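Local coordinates for protein NADH:ubiquinone oxidoreductase, Na translocating, F subunit (PDB 2R6H) that binds flavin-adenine dinucleotide and, as part of a two-domain oxidoreductase subunit of ferredoxin-reductase type, carries a domain of the NAD-binding family, at residues V20-K25 / S196-F201; D156-Y161 / G185-Y190; K217-L222 / T232-F237; E257-G262 / M283-D288. All blocks are in the same frame, centred on the assembly; numbering follows the deposited sequence.

Interaction 1: residues V20-K25 / S196-F201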
# COMPACT_ATOMS: atom_id res chain seq x y z
N VAL A 20 0.68 10.52 -3.90
CA VAL A 20 -0.12 9.70 -4.79
C VAL A 20 -1.58 9.60 -4.24
O VAL A 20 -2.54 9.33 -4.97
CB VAL A 20 0.60 8.35 -5.02
CG1 VAL A 20 0.09 7.26 -4.08
CG2 VAL A 20 0.51 7.94 -6.46
N SER A 21 -1.73 9.87 -2.95
CA SER A 21 -3.03 10.13 -2.34
C SER A 21 -2.76 11.14 -1.27
O SER A 21 -1.70 11.75 -1.26
CB SER A 21 -3.58 8.88 -1.69
OG SER A 21 -2.81 8.61 -0.54
N THR A 22 -3.69 11.32 -0.34
CA THR A 22 -3.47 12.34 0.69
C THR A 22 -2.36 12.00 1.69
O THR A 22 -1.62 12.87 2.14
CB THR A 22 -4.74 12.68 1.45
OG1 THR A 22 -5.67 13.31 0.57
CG2 THR A 22 -4.40 13.63 2.58
N PHE A 23 -2.23 10.73 2.03
CA PHE A 23 -1.25 10.33 3.01
C PHE A 23 -0.29 9.23 2.51
O PHE A 23 0.45 8.62 3.30
CB PHE A 23 -1.95 9.91 4.28
CG PHE A 23 -2.74 11.00 4.90
CD1 PHE A 23 -2.13 12.20 5.23
CD2 PHE A 23 -4.08 10.83 5.17
CE1 PHE A 23 -2.86 13.22 5.81
CE2 PHE A 23 -4.81 11.85 5.75
CZ PHE A 23 -4.21 13.04 6.07
N ILE A 24 -0.28 8.99 1.21
CA ILE A 24 0.68 8.05 0.64
C ILE A 24 1.51 8.69 -0.47
O ILE A 24 0.98 9.08 -1.51
CB ILE A 24 -0.00 6.79 0.14
CG1 ILE A 24 -1.00 6.34 1.20
CG2 ILE A 24 1.03 5.72 -0.11
CD1 ILE A 24 -1.86 5.20 0.77
N LYS A 25 2.81 8.81 -0.22
CA LYS A 25 3.74 9.23 -1.25
C LYS A 25 4.23 8.01 -2.02
O LYS A 25 4.42 6.92 -1.45
CB LYS A 25 4.93 9.97 -0.65
CG LYS A 25 4.73 11.45 -0.61
CD LYS A 25 5.69 12.11 0.34
CE LYS A 25 5.48 13.61 0.34
NZ LYS A 25 5.52 14.15 -1.05
N SER A 196 -12.30 7.79 -0.14
CA SER A 196 -13.03 8.54 -1.19
C SER A 196 -12.35 8.54 -2.55
O SER A 196 -11.21 8.08 -2.69
CB SER A 196 -13.24 10.00 -0.77
OG SER A 196 -12.08 10.78 -1.03
N LYS A 197 -13.01 9.10 -3.56
CA LYS A 197 -12.45 9.08 -4.91
C LYS A 197 -11.04 9.66 -5.01
O LYS A 197 -10.24 9.16 -5.78
CB LYS A 197 -13.34 9.79 -5.93
CG LYS A 197 -12.89 9.51 -7.35
CD LYS A 197 -13.93 9.89 -8.41
CE LYS A 197 -13.71 11.30 -8.94
NZ LYS A 197 -13.94 11.38 -10.42
N ASN A 198 -10.76 10.71 -4.25
CA ASN A 198 -9.47 11.41 -4.33
C ASN A 198 -8.31 10.52 -3.90
O ASN A 198 -7.15 10.77 -4.27
CB ASN A 198 -9.51 12.67 -3.45
CG ASN A 198 -8.33 13.61 -3.69
OD1 ASN A 198 -7.98 13.93 -4.83
ND2 ASN A 198 -7.73 14.08 -2.60
N GLU A 199 -8.62 9.48 -3.14
CA GLU A 199 -7.59 8.65 -2.52
C GLU A 199 -7.21 7.41 -3.34
O GLU A 199 -6.41 6.59 -2.90
CB GLU A 199 -8.02 8.27 -1.11
CG GLU A 199 -7.44 9.17 -0.03
CD GLU A 199 -7.67 10.65 -0.28
OE1 GLU A 199 -8.82 11.13 -0.10
OE2 GLU A 199 -6.70 11.34 -0.63
N ILE A 200 -7.76 7.29 -4.53
CA ILE A 200 -7.42 6.16 -5.37
C ILE A 200 -6.13 6.44 -6.13
O ILE A 200 -5.89 7.58 -6.53
CB ILE A 200 -8.52 5.91 -6.39
CG1 ILE A 200 -9.85 5.67 -5.68
CG2 ILE A 200 -8.14 4.74 -7.30
CD1 ILE A 200 -11.07 6.09 -6.49
N PHE A 201 -5.31 5.42 -6.31
CA PHE A 201 -4.15 5.55 -7.18
C PHE A 201 -3.81 4.22 -7.86
O PHE A 201 -4.23 3.16 -7.40
CB PHE A 201 -2.94 6.12 -6.43
CG PHE A 201 -2.57 5.36 -5.19
CD1 PHE A 201 -1.53 4.45 -5.20
CD2 PHE A 201 -3.27 5.55 -4.01
CE1 PHE A 201 -1.19 3.74 -4.05
CE2 PHE A 201 -2.93 4.84 -2.87
CZ PHE A 201 -1.88 3.94 -2.89
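This contact joins two domains of a ferredoxin-reductase-like flavoprotein: the turn linking strands 9-19 and 24-30 of the antiparallel flavin-binding sheet meets the loop that follows strand 188-194 of the parallel nucleotide-binding-type sheet. The polar part is a grip on one carboxylate oxygen. Thr-22 OG1 donates to Glu-199 OE2 at 2.5 Å, arriving from above the carboxylate plane, and Thr-22 N gives the same oxygen a weak, bent bond at 3.0 Å. Both donors can aim at one atom because OG1 sits beside the backbone N, anti to the carbonyl carbon (chi1 -67°). Glu-199 reaches them with a chain bent at chi2 (52°), and its OE1 receives a weak bond from Ser-196 OG. Asn-198 ND2, next to this site, is hydrogen-bonded to Arg-64 O.

The apolar part gathers at the ring of Phe-201. Val-20 CG1 lies over one face, 3.5 Å from the centroid of the Phe-201 ring and 16° off the normal, which is CH-pi geometry. Ile-24 CD1 meets the ring obliquely, 3.8 Å from Phe-201 CE2. The Ile-24 side chain is about 6 Å, nearest atoms, from the flavin-adenine dinucleotide.

Backbone bonds hold the turn that presents these groups: Ile-24 O accepts from both Val-20 N, at 2.8 Å, and Ser-21 N, at 3.2 Å.

Interaction 2: residues D156-Y161 / G185-Y190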
# COMPACT_ATOMS: atom_id res chain seq x y z
N ASP A 156 -3.53 -23.41 -9.61
CA ASP A 156 -4.43 -22.90 -10.64
C ASP A 156 -5.63 -22.19 -10.01
O ASP A 156 -6.54 -21.76 -10.71
CB ASP A 156 -4.89 -24.03 -11.56
CG ASP A 156 -3.74 -24.74 -12.23
OD1 ASP A 156 -2.78 -24.06 -12.66
OD2 ASP A 156 -3.79 -25.99 -12.34
N ALA A 157 -5.61 -22.09 -8.69
CA ALA A 157 -6.76 -21.59 -7.92
C ALA A 157 -7.21 -20.18 -8.31
O ALA A 157 -6.42 -19.39 -8.83
CB ALA A 157 -6.44 -21.64 -6.45
N GLU A 158 -8.46 -19.84 -8.04
CA GLU A 158 -8.88 -18.46 -8.21
C GLU A 158 -8.18 -17.59 -7.17
O GLU A 158 -8.00 -18.01 -6.04
CB GLU A 158 -10.40 -18.30 -8.05
CG GLU A 158 -10.87 -16.86 -8.22
CD GLU A 158 -12.38 -16.68 -8.06
OE1 GLU A 158 -13.12 -17.70 -8.05
OE2 GLU A 158 -12.82 -15.51 -7.96
N MSE A 159 -7.80 -16.39 -7.56
CA MSE A 159 -7.24 -15.45 -6.62
C MSE A 159 -8.19 -14.27 -6.40
O MSE A 159 -8.79 -13.76 -7.35
CB MSE A 159 -5.89 -14.92 -7.11
CG MSE A 159 -5.04 -15.95 -7.83
SE MSE A 159 -3.15 -15.42 -8.02
CE MSE A 159 -2.85 -15.96 -9.89
N LEU A 160 -8.32 -13.87 -5.15
CA LEU A 160 -9.04 -12.66 -4.79
C LEU A 160 -8.15 -11.76 -3.94
O LEU A 160 -7.80 -12.13 -2.81
CB LEU A 160 -10.31 -13.00 -4.02
CG LEU A 160 -11.44 -11.96 -4.01
CD1 LEU A 160 -12.77 -12.63 -3.67
CD2 LEU A 160 -11.12 -10.84 -3.03
N TYR A 161 -7.77 -10.61 -4.48
CA TYR A 161 -6.92 -9.65 -3.77
C TYR A 161 -7.76 -8.60 -3.05
O TYR A 161 -8.70 -8.05 -3.61
CB TYR A 161 -5.96 -8.96 -4.75
CG TYR A 161 -4.77 -9.81 -5.11
CD1 TYR A 161 -4.84 -10.75 -6.13
CD2 TYR A 161 -3.58 -9.67 -4.42
CE1 TYR A 161 -3.75 -11.52 -6.44
CE2 TYR A 161 -2.48 -10.45 -4.73
CZ TYR A 161 -2.57 -11.37 -5.74
OH TYR A 161 -1.46 -12.13 -6.04
N GLY A 185 -3.08 -17.27 -16.72
CA GLY A 185 -4.41 -17.62 -17.18
C GLY A 185 -5.30 -17.88 -16.00
O GLY A 185 -6.46 -18.28 -16.15
N ARG A 186 -4.76 -17.68 -14.81
CA ARG A 186 -5.55 -17.77 -13.60
C ARG A 186 -6.62 -16.68 -13.57
O ARG A 186 -6.46 -15.64 -14.21
CB ARG A 186 -4.63 -17.63 -12.39
CG ARG A 186 -3.82 -18.85 -12.12
CD ARG A 186 -3.97 -19.22 -10.66
NE ARG A 186 -2.76 -19.02 -9.90
CZ ARG A 186 -2.72 -18.95 -8.57
NH1 ARG A 186 -3.84 -19.01 -7.86
NH2 ARG A 186 -1.55 -18.79 -7.97
N LYS A 187 -7.71 -16.93 -12.85
CA LYS A 187 -8.73 -15.92 -12.63
C LYS A 187 -8.41 -15.09 -11.39
O LYS A 187 -8.14 -15.64 -10.32
CB LYS A 187 -10.11 -16.56 -12.51
CG LYS A 187 -11.21 -15.58 -12.19
CD LYS A 187 -12.47 -15.91 -12.97
CE LYS A 187 -13.70 -15.29 -12.32
NZ LYS A 187 -13.70 -15.56 -10.86
N VAL A 188 -8.41 -13.78 -11.55
CA VAL A 188 -7.84 -12.90 -10.54
C VAL A 188 -8.66 -11.63 -10.39
O VAL A 188 -8.80 -10.87 -11.34
CB VAL A 188 -6.38 -12.47 -10.91
CG1 VAL A 188 -5.82 -11.56 -9.84
CG2 VAL A 188 -5.47 -13.68 -11.10
N SER A 189 -9.20 -11.39 -9.20
CA SER A 189 -9.85 -10.12 -8.93
C SER A 189 -9.07 -9.36 -7.85
O SER A 189 -8.50 -9.96 -6.94
CB SER A 189 -11.31 -10.31 -8.52
OG SER A 189 -11.42 -11.06 -7.31
N TYR A 190 -9.06 -8.04 -7.96
CA TYR A 190 -8.45 -7.19 -6.94
C TYR A 190 -9.49 -6.19 -6.46
O TYR A 190 -9.99 -5.41 -7.24
CB TYR A 190 -7.26 -6.46 -7.53
CG TYR A 190 -6.52 -5.56 -6.57
CD1 TYR A 190 -6.54 -5.80 -5.22
CD2 TYR A 190 -5.78 -4.49 -7.04
CE1 TYR A 190 -5.85 -4.97 -4.35
CE2 TYR A 190 -5.09 -3.67 -6.17
CZ TYR A 190 -5.12 -3.91 -4.83
OH TYR A 190 -4.43 -3.08 -3.96
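Met-159, a selenomethionine, crosses Arg-186 at about a right angle, and its CE lies over one face of the guanidinium, 3.1 Å from Arg-186 NE. In the plane of that same group, Arg-186 NH1 donates a nearly straight bond to Ala-157 O (2.8 Å, 169° at the hydrogen), although it reaches the oxygen from above the carbonyl plane. Glu-158 and Lys-187 run side by side in the same direction and end in a salt bridge, Glu-158 OE2 to Lys-187 NZ at 3.0 Å. Further along, Val-188 CG1 approaches Tyr-161 CD1 at 3.9 Å, while Ser-189 O sits at the edge of the Tyr-161 ring, in its plane.

Behind these contacts, the backbones of strands 158-161 and 188-190 run parallel, with axes 7° apart. Met-159 N donates to Lys-187 O nearly along the C=O axis, Ser-189 N donates to Met-159 O, and Tyr-161 N donates to Ser-189 O within the carbonyl plane. The pair belongs to a beta-alpha-beta crossover of Rossmann type, with helix 168-181 as the connection. Leu-178 of that helix packs on Met-159 and Tyr-161, and Tyr-161 OH is hydrogen-bonded to Gln-174 OE1. In the second shell, Tyr-246 OH is hydrogen-bonded to both Glu-158 OE2 and Lys-187 NZ, and Glu-257 OE1 forms a salt bridge with Arg-186 NH1, giving the guanidinium another anchor.

Interaction 3: residues K217-L222 / T232-F237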
# COMPACT_ATOMS: atom_id res chain seq x y z
N LYS A 217 -10.19 -8.79 -12.92
CA LYS A 217 -11.11 -7.70 -12.65
C LYS A 217 -10.62 -6.86 -11.47
O LYS A 217 -10.05 -7.38 -10.51
CB LYS A 217 -12.52 -8.22 -12.37
CG LYS A 217 -13.13 -8.97 -13.52
CD LYS A 217 -13.81 -8.04 -14.49
CE LYS A 217 -14.55 -8.85 -15.56
NZ LYS A 217 -15.87 -8.25 -16.00
N PHE A 218 -10.86 -5.56 -11.56
CA PHE A 218 -10.45 -4.64 -10.53
C PHE A 218 -11.65 -3.82 -10.10
O PHE A 218 -12.32 -3.23 -10.93
CB PHE A 218 -9.36 -3.73 -11.08
CG PHE A 218 -8.93 -2.65 -10.14
CD1 PHE A 218 -8.99 -1.32 -10.52
CD2 PHE A 218 -8.44 -2.97 -8.88
CE1 PHE A 218 -8.58 -0.31 -9.67
CE2 PHE A 218 -8.03 -1.96 -8.01
CZ PHE A 218 -8.10 -0.63 -8.41
N HIS A 219 -11.93 -3.81 -8.81
CA HIS A 219 -13.03 -3.03 -8.29
C HIS A 219 -12.57 -2.10 -7.20
O HIS A 219 -11.84 -2.51 -6.30
CB HIS A 219 -14.12 -3.93 -7.72
CG HIS A 219 -14.76 -4.82 -8.73
ND1 HIS A 219 -14.58 -6.19 -8.74
CD2 HIS A 219 -15.58 -4.54 -9.77
CE1 HIS A 219 -15.26 -6.71 -9.74
NE2 HIS A 219 -15.88 -5.73 -10.38
N ILE A 220 -13.02 -0.85 -7.25
CA ILE A 220 -12.78 0.11 -6.18
C ILE A 220 -14.03 0.25 -5.32
O ILE A 220 -15.13 0.22 -5.84
CB ILE A 220 -12.45 1.46 -6.77
CG1 ILE A 220 -11.05 1.44 -7.36
CG2 ILE A 220 -12.59 2.54 -5.73
CD1 ILE A 220 -10.89 2.43 -8.47
N ALA A 221 -13.87 0.36 -4.00
CA ALA A 221 -15.00 0.58 -3.12
C ALA A 221 -14.67 1.71 -2.16
O ALA A 221 -13.66 1.69 -1.47
CB ALA A 221 -15.36 -0.67 -2.35
N LEU A 222 -15.53 2.72 -2.13
CA LEU A 222 -15.26 3.87 -1.30
C LEU A 222 -16.03 3.77 0.01
O LEU A 222 -17.22 3.48 -0.00
CB LEU A 222 -15.63 5.13 -2.07
CG LEU A 222 -14.91 5.19 -3.42
CD1 LEU A 222 -15.32 6.43 -4.19
CD2 LEU A 222 -13.39 5.14 -3.23
N THR A 232 -20.62 6.48 -8.67
CA THR A 232 -21.65 5.58 -9.14
C THR A 232 -21.36 4.13 -8.72
O THR A 232 -22.24 3.26 -8.79
CB THR A 232 -21.69 5.70 -10.65
OG1 THR A 232 -22.80 6.51 -11.02
CG2 THR A 232 -21.83 4.36 -11.29
N GLY A 233 -20.13 3.87 -8.27
CA GLY A 233 -19.68 2.52 -7.99
C GLY A 233 -19.85 2.03 -6.56
O GLY A 233 -20.50 2.68 -5.76
N TYR A 234 -19.26 0.88 -6.25
CA TYR A 234 -19.45 0.26 -4.94
C TYR A 234 -19.13 1.19 -3.81
O TYR A 234 -18.27 2.06 -3.94
CB TYR A 234 -18.62 -1.02 -4.82
CG TYR A 234 -19.03 -2.03 -5.84
CD1 TYR A 234 -18.10 -2.81 -6.49
CD2 TYR A 234 -20.36 -2.16 -6.18
CE1 TYR A 234 -18.49 -3.73 -7.45
CE2 TYR A 234 -20.76 -3.07 -7.14
CZ TYR A 234 -19.83 -3.85 -7.77
OH TYR A 234 -20.25 -4.75 -8.73
N VAL A 235 -19.83 1.01 -2.69
CA VAL A 235 -19.65 1.88 -1.55
C VAL A 235 -19.79 1.13 -0.23
O VAL A 235 -20.75 0.39 -0.04
CB VAL A 235 -20.66 3.04 -1.58
CG1 VAL A 235 -20.58 3.85 -0.30
CG2 VAL A 235 -20.42 3.94 -2.78
N GLY A 236 -18.83 1.30 0.67
CA GLY A 236 -18.92 0.70 1.99
C GLY A 236 -17.63 0.07 2.47
O GLY A 236 -16.55 0.37 1.98
N PHE A 237 -17.73 -0.83 3.44
CA PHE A 237 -16.56 -1.58 3.88
C PHE A 237 -16.11 -2.60 2.82
O PHE A 237 -16.93 -3.22 2.16
CB PHE A 237 -16.84 -2.29 5.20
CG PHE A 237 -16.83 -1.38 6.40
CD1 PHE A 237 -15.76 -0.51 6.63
CD2 PHE A 237 -17.86 -1.43 7.33
CE1 PHE A 237 -15.75 0.30 7.74
CE2 PHE A 237 -17.85 -0.62 8.44
CZ PHE A 237 -16.79 0.24 8.65
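His-219 is the first residue of strand 217-222 to meet the later loop. Its CD2 approaches Tyr-234 CE1 at 3.8 Å, lying near the plane of the tyrosine ring at that edge; with the two planes 54° apart, the aromatic pair is oblique. At Ile-220 the backbone makes the contact, its carbonyl O lying 3.8 Å from Tyr-234 CB. Next in sequence, Ala-221 CB lies 4.1 Å from Tyr-234 CB.

Leu-222 joins the two backbones in a single isolated bridge with Val-235. Its N-H points at Tyr-234 O over a long, weak bond of 3.3 Å, straight at 167°, and its carbonyl O accepts from Gly-236 N at 2.8 Å, the donor standing above the carbonyl plane. Gly-236, with a positive phi of 136°, carries the backbone out of the bridge. Val-235 CG1 also reaches Leu-222 O, at 3.4 Å.

Strand 216-222 is the edge strand of the Rossmann-type parallel sheet of the family's NAD-binding domain, with strand 188-194 as its neighbour. The bridged loop leads from it to helix 238-247, whose N-cap position is Phe-237; Val-241 of that helix packs on Ala-221 and Tyr-234, and helix 203-212 touches Phe-218 and Ile-220.

Interaction 4: residues E257-G262 / M283-D288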
# COMPACT_ATOMS: atom_id res chain seq x y z
N GLU A 257 -7.93 -18.50 -3.15
CA GLU A 257 -6.82 -18.01 -2.35
C GLU A 257 -7.06 -16.52 -2.19
O GLU A 257 -7.36 -15.82 -3.15
CB GLU A 257 -5.48 -18.30 -3.02
CG GLU A 257 -4.93 -19.69 -2.71
CD GLU A 257 -4.11 -20.30 -3.84
OE1 GLU A 257 -3.66 -19.54 -4.74
OE2 GLU A 257 -3.91 -21.55 -3.81
N TYR A 258 -6.94 -16.06 -0.95
CA TYR A 258 -7.17 -14.67 -0.60
C TYR A 258 -5.84 -13.98 -0.29
O TYR A 258 -5.18 -14.31 0.70
CB TYR A 258 -8.09 -14.60 0.62
CG TYR A 258 -9.47 -15.11 0.31
CD1 TYR A 258 -9.77 -16.45 0.43
CD2 TYR A 258 -10.46 -14.25 -0.13
CE1 TYR A 258 -11.03 -16.92 0.13
CE2 TYR A 258 -11.72 -14.72 -0.43
CZ TYR A 258 -11.99 -16.05 -0.30
OH TYR A 258 -13.24 -16.50 -0.60
N TYR A 259 -5.44 -13.04 -1.12
CA TYR A 259 -4.26 -12.27 -0.79
C TYR A 259 -4.69 -10.89 -0.36
O TYR A 259 -5.23 -10.13 -1.15
CB TYR A 259 -3.29 -12.21 -1.98
CG TYR A 259 -2.85 -13.58 -2.45
CD1 TYR A 259 -1.66 -14.15 -1.99
CD2 TYR A 259 -3.62 -14.32 -3.33
CE1 TYR A 259 -1.27 -15.41 -2.40
CE2 TYR A 259 -3.23 -15.57 -3.75
CZ TYR A 259 -2.06 -16.11 -3.29
OH TYR A 259 -1.70 -17.36 -3.72
N MSE A 260 -4.50 -10.56 0.91
CA MSE A 260 -4.85 -9.22 1.35
C MSE A 260 -3.70 -8.52 2.04
O MSE A 260 -2.85 -9.15 2.64
CB MSE A 260 -6.08 -9.24 2.26
CG MSE A 260 -5.78 -9.27 3.73
SE MSE A 260 -7.44 -9.24 4.77
CE MSE A 260 -8.38 -7.87 3.77
N CYS A 261 -3.68 -7.20 1.91
CA CYS A 261 -2.81 -6.37 2.70
C CYS A 261 -3.49 -5.04 2.97
O CYS A 261 -3.97 -4.38 2.05
CB CYS A 261 -1.48 -6.13 2.02
SG CYS A 261 -0.28 -5.36 3.13
N GLY A 262 -3.54 -4.67 4.24
CA GLY A 262 -4.18 -3.43 4.65
C GLY A 262 -4.20 -3.37 6.16
O GLY A 262 -3.64 -4.25 6.83
N MSE A 283 -6.52 -20.48 3.59
CA MSE A 283 -6.82 -20.04 2.24
C MSE A 283 -6.67 -18.53 2.18
O MSE A 283 -6.92 -17.90 1.16
CB MSE A 283 -8.24 -20.47 1.87
CG MSE A 283 -8.38 -21.95 1.59
SE MSE A 283 -7.16 -22.54 0.16
CE MSE A 283 -8.13 -24.15 -0.50
N LEU A 284 -6.26 -17.98 3.31
CA LEU A 284 -6.08 -16.55 3.47
C LEU A 284 -4.59 -16.26 3.64
O LEU A 284 -3.93 -16.84 4.50
CB LEU A 284 -6.84 -16.09 4.70
CG LEU A 284 -6.51 -14.71 5.27
CD1 LEU A 284 -6.99 -13.59 4.35
CD2 LEU A 284 -7.08 -14.55 6.68
N PHE A 285 -4.05 -15.37 2.81
CA PHE A 285 -2.65 -14.98 2.91
C PHE A 285 -2.52 -13.50 3.24
O PHE A 285 -2.71 -12.65 2.37
CB PHE A 285 -1.92 -15.31 1.61
CG PHE A 285 -2.02 -16.74 1.24
CD1 PHE A 285 -1.06 -17.65 1.66
CD2 PHE A 285 -3.08 -17.20 0.48
CE1 PHE A 285 -1.14 -18.98 1.32
CE2 PHE A 285 -3.18 -18.55 0.14
CZ PHE A 285 -2.20 -19.44 0.56
N PHE A 286 -2.19 -13.20 4.49
CA PHE A 286 -2.17 -11.82 4.98
C PHE A 286 -0.76 -11.28 5.24
O PHE A 286 0.02 -11.88 5.99
CB PHE A 286 -3.01 -11.74 6.25
CG PHE A 286 -3.04 -10.38 6.87
CD1 PHE A 286 -2.90 -10.23 8.24
CD2 PHE A 286 -3.21 -9.25 6.09
CE1 PHE A 286 -2.94 -8.96 8.84
CE2 PHE A 286 -3.25 -7.97 6.68
CZ PHE A 286 -3.11 -7.84 8.05
N ASP A 287 -0.43 -10.16 4.60
CA ASP A 287 0.79 -9.41 4.89
C ASP A 287 0.49 -8.32 5.91
O ASP A 287 -0.22 -7.35 5.63
CB ASP A 287 1.41 -8.81 3.61
CG ASP A 287 2.92 -8.53 3.76
OD1 ASP A 287 3.49 -8.93 4.80
OD2 ASP A 287 3.53 -7.94 2.83
N ASP A 288 1.04 -8.52 7.10
CA ASP A 288 0.78 -7.68 8.25
C ASP A 288 1.79 -6.53 8.35
O ASP A 288 2.98 -6.76 8.55
CB ASP A 288 0.84 -8.52 9.52
CG ASP A 288 0.17 -7.87 10.69
OD1 ASP A 288 -0.09 -6.64 10.62
OD2 ASP A 288 -0.10 -8.57 11.68
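Strands 257-261 and 284-287 run parallel, their axes 14° apart and 4.7 Å at closest approach, and four backbone hydrogen bonds join them: Tyr-258 N to Met-283 O, Phe-285 N to Tyr-258 O, Met-260 N to Phe-285 O and Asp-287 N to Met-260 O. With helix 264-277 between them in sequence they form a beta-alpha-beta unit of the Rossmann-type sheet, in which strand 284-287 is outermost.

On one face, Tyr-259 and Phe-285 lie side by side and point the same way. Their planes are 14° apart, but the rings have slid so far, with centroids 5.0 Å apart, that they barely overlap; Phe-285 CD2 stands over the rim of the tyrosine face. Glu-257 CG meets the edge of the Phe-285 ring near its plane, 3.5 Å from Phe-285 CE2. Tyr-259 OH donates to Glu-257 OE1 from above the carboxylate plane at 3.1 Å and also bonds to Gln-153 N, while Glu-257 OE2 bonds to Thr-155 OG1.

The other face carries Tyr-258, Met-260, Leu-284 and Phe-286 and is backed by helix 264-277. Leu-284 CD1 touches Tyr-258 CB at 4.0 Å. Met-260, a selenomethionine, makes an oblique Met-aromatic contact, its SE 5.1 Å from the Phe-286 ring centroid, while its CG rests 3.5 Å from Phe-286 CD2.

At the C-terminal end Asp-288 touches the flavin-adenine dinucleotide. Gly-262, which opens a glycine-containing sequence between strand and helix consistent with a Rossmann-type turn, places its O in the plane of the Phe-286 ring at the edge, 3.7 Å from CE2.

How the interactions relate
From the N terminus, interaction 1 opens first, at 20-25, and closes only at 196-201, a long loop that binds the antiparallel sheet to the parallel one. Interaction 2 nests inside that loop, closing a crossover through helix 168-181. Interactions 3 and 4 follow in series: a short loop from strand 216-222 to 232-237, then a second crossover through helix 264-277. No contacts cross. Three of them share the parallel sheet: strands 188-194 and 216-222 join interactions 2 and 3 by a probable bond from Tyr-190 N to Lys-217 O, and strands 158-164 and 256-261 join 2 and 4. Interactions 1 and 3 touch where Ile-200 packs on Ile-220.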